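Local coordinates for putative hexose oxidase (Nonomuraea sp. ATCC 39727, PDB 5AWV), which binds FAD covalently and, as a glycopeptide hexose oxidase, acts on teicoplanin, probably oxidising a sugar of the antibiotic at the expense of oxygen, at residues 228-233 and 240-245. Numbering follows the deposited sequence.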
loop_
_atom_site.group_PDB
_atom_site.type_symbol
_atom_site.label_atom_id
_atom_site.label_comp_id
_atom_site.label_asym_id
_atom_site.label_seq_id
_atom_site.Cartn_x
_atom_site.Cartn_y
_atom_site.Cartn_z
ATOM N N TRP A 228 -2.719 -14.831 -2.944
ATOM C CA TRP A 228 -3.712 -15.296 -3.884
ATOM C C TRP A 228 -5.016 -14.603 -3.644
ATOM O O TRP A 228 -5.537 -14.594 -2.505
ATOM C CB TRP A 228 -3.957 -16.813 -3.796
ATOM C CG TRP A 228 -2.849 -17.651 -4.354
ATOM C CD1 TRP A 228 -2.718 -18.114 -5.635
ATOM C CD2 TRP A 228 -1.760 -18.215 -3.632
ATOM N NE1 TRP A 228 -1.600 -18.916 -5.736
ATOM C CE2 TRP A 228 -1.007 -18.996 -4.526
ATOM C CE3 TRP A 228 -1.341 -18.122 -2.310
ATOM C CZ2 TRP A 228 0.165 -19.707 -4.130
ATOM C CZ3 TRP A 228 -0.226 -18.846 -1.906
ATOM C CH2 TRP A 228 0.508 -19.645 -2.816
ATOM N N MET A 229 -5.562 -14.071 -4.716
ATOM C CA MET A 229 -6.744 -13.146 -4.648
ATOM C C MET A 229 -7.888 -13.724 -5.468
ATOM O O MET A 229 -7.679 -14.148 -6.620
ATOM C CB MET A 229 -6.382 -11.763 -5.224
ATOM C CG MET A 229 -5.089 -11.157 -4.751
ATOM S SD MET A 229 -5.065 -10.857 -2.973
ATOM C CE MET A 229 -6.184 -9.451 -2.904
ATOM N N ARG A 230 -9.094 -13.716 -4.905
ATOM C CA ARG A 230 -10.267 -14.073 -5.601
ATOM C C ARG A 230 -11.542 -13.677 -4.810
ATOM O O ARG A 230 -11.503 -13.550 -3.571
ATOM C CB ARG A 230 -10.297 -15.634 -5.877
ATOM C CG ARG A 230 -10.238 -16.490 -4.615
ATOM C CD ARG A 230 -10.800 -17.921 -4.852
ATOM N NE ARG A 230 -12.224 -17.832 -5.058
ATOM C CZ ARG A 230 -12.951 -18.555 -5.904
ATOM N NH1 ARG A 230 -12.415 -19.450 -6.696
ATOM N NH2 ARG A 230 -14.256 -18.328 -5.966
ATOM N N VAL A 231 -12.640 -13.522 -5.521
ATOM C CA VAL A 231 -13.962 -13.307 -4.921
ATOM C C VAL A 231 -14.313 -14.467 -3.975
ATOM O O VAL A 231 -13.903 -15.604 -4.173
ATOM C CB VAL A 231 -15.080 -13.112 -5.942
ATOM C CG1 VAL A 231 -14.792 -11.993 -6.867
ATOM C CG2 VAL A 231 -15.306 -14.405 -6.755
ATOM N N PRO A 232 -15.024 -14.163 -2.872
ATOM C CA PRO A 232 -15.395 -15.291 -2.003
ATOM C C PRO A 232 -16.570 -16.144 -2.575
ATOM O O PRO A 232 -16.750 -17.253 -2.183
ATOM C CB PRO A 232 -15.715 -14.600 -0.657
ATOM C CG PRO A 232 -16.204 -13.279 -1.039
ATOM C CD PRO A 232 -15.520 -12.883 -2.357
ATOM N N GLU A 233 -17.308 -15.672 -3.551
ATOM C CA GLU A 233 -18.386 -16.479 -4.112
ATOM C C GLU A 233 -17.881 -17.609 -4.983
ATOM O O GLU A 233 -16.767 -17.535 -5.518
ATOM C CB GLU A 233 -19.346 -15.620 -4.947
ATOM C CG GLU A 233 -20.086 -14.558 -4.182
ATOM C CD GLU A 233 -19.273 -13.282 -3.860
ATOM O OE1 GLU A 233 -19.624 -12.622 -2.860
ATOM O OE2 GLU A 233 -18.307 -12.919 -4.570
ATOM N N GLU A 240 -11.902 -14.731 -15.583
ATOM C CA GLU A 240 -12.587 -13.431 -15.748
ATOM C C GLU A 240 -13.639 -13.111 -14.717
ATOM O O GLU A 240 -14.085 -11.982 -14.651
ATOM C CB GLU A 240 -13.192 -13.301 -17.142
ATOM C CG GLU A 240 -12.225 -13.394 -18.290
ATOM C CD GLU A 240 -12.927 -12.935 -19.575
ATOM O OE1 GLU A 240 -13.494 -13.797 -20.280
ATOM O OE2 GLU A 240 -12.981 -11.703 -19.814
ATOM N N ARG A 241 -14.137 -14.103 -13.977
ATOM C CA ARG A 241 -15.130 -13.903 -12.894
ATOM C C ARG A 241 -14.509 -13.922 -11.479
ATOM O O ARG A 241 -15.190 -13.725 -10.483
ATOM C CB ARG A 241 -16.279 -14.965 -13.035
ATOM C CG ARG A 241 -17.241 -14.581 -14.155
ATOM C CD ARG A 241 -18.179 -15.663 -14.665
ATOM N NE ARG A 241 -19.017 -16.387 -13.695
ATOM C CZ ARG A 241 -19.951 -15.864 -12.884
ATOM N NH1 ARG A 241 -20.171 -14.557 -12.827
ATOM N NH2 ARG A 241 -20.637 -16.674 -12.070
ATOM N N LEU A 242 -13.205 -14.163 -11.376
ATOM C CA LEU A 242 -12.622 -14.446 -10.076
ATOM C C LEU A 242 -12.188 -13.184 -9.353
ATOM O O LEU A 242 -11.886 -13.271 -8.178
ATOM C CB LEU A 242 -11.423 -15.403 -10.158
ATOM C CG LEU A 242 -11.863 -16.837 -10.461
ATOM C CD1 LEU A 242 -10.622 -17.620 -10.803
ATOM C CD2 LEU A 242 -12.624 -17.394 -9.265
ATOM N N LEU A 243 -12.210 -12.023 -10.022
ATOM C CA LEU A 243 -11.994 -10.701 -9.347
ATOM C C LEU A 243 -12.973 -9.691 -9.902
ATOM O O LEU A 243 -13.556 -9.947 -10.954
ATOM C CB LEU A 243 -10.562 -10.190 -9.547
ATOM C CG LEU A 243 -9.578 -10.889 -8.625
ATOM C CD1 LEU A 243 -8.173 -10.539 -9.020
ATOM C CD2 LEU A 243 -9.796 -10.689 -7.124
ATOM N N PRO A 244 -13.165 -8.562 -9.210
ATOM C CA PRO A 244 -14.109 -7.512 -9.690
ATOM C C PRO A 244 -13.780 -6.997 -11.092
ATOM O O PRO A 244 -12.620 -6.927 -11.474
ATOM C CB PRO A 244 -13.895 -6.388 -8.707
ATOM C CG PRO A 244 -13.487 -7.093 -7.451
ATOM C CD PRO A 244 -12.632 -8.233 -7.865
ATOM N N LYS A 245 -14.816 -6.766 -11.875
ATOM C CA LYS A 245 -14.660 -6.251 -13.187
ATOM C C LYS A 245 -14.612 -4.732 -13.086
ATOM O O LYS A 245 -15.533 -4.174 -12.530
ATOM C CB LYS A 245 -15.856 -6.675 -14.034
ATOM C CG LYS A 245 -15.769 -6.189 -15.506
ATOM C CD LYS A 245 -16.939 -6.678 -16.394
ATOM C CE LYS A 245 -17.339 -8.158 -16.149
ATOM N NZ LYS A 245 -17.080 -9.181 -17.234
#
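The carbonyl oxygen of Leu242 receives a backbone hydrogen bond from Val231 N at 2.8 Å; the bond is fairly straight (159° at the hydrogen), with the donor standing above the carbonyl plane. The same oxygen lies 3.1 Å from Arg230 CA in a CA-H...O contact, so two successive residues of 228-233 close on one acceptor. Valine suits this buried place because Val231 CG1 packs on Leu243 CA and the Pro244 ring at CD, while also lying 3.4 Å from Leu242 O; CG2 turns toward the carbonyl of Arg241.

Leu242 then sends its side chain obliquely across Arg230. Leu242 CD2 sits over one face of the guanidinium, offset toward the rim and 3.3 Å from Arg230 NH1, an apolar lid that leaves the polar edge for bonding. Leu243 diverges from it, toward the end of the strand, an apolar branch whose CD2 lies 3.7 Å from Arg230 CA and 4.1 Å from Met229 CB, while its side chain also touches Phe123.

These residues lie where strand 223-229 leaves the five-stranded antiparallel sheet of the FAD-binding (PCMH-type) part of the fold; the chain loops out and returns to cover that strand's end before entering strand 249-257. Met229, a flexible apolar chain suited to burial, bends away from 240-245 onto Leu179 and Ile125, its side chain about 12 Å from the bound FAD.

Arginine suits position 230 because one planar group can donate to two carbonyls, Val231 O and Asn121 O. With CG in the crowded position between N and C (chi1 59°) and a bend at chi3, Arg230 curls back to grip Val231 O side-on, NE by the shorter, straighter bond (2.9 Å), NH2 by a longer, more bent one. NH1 bonds Asn121 O, further fixing the plane on which Leu242 rests, and Arg200 NH1 donates to Arg230 O.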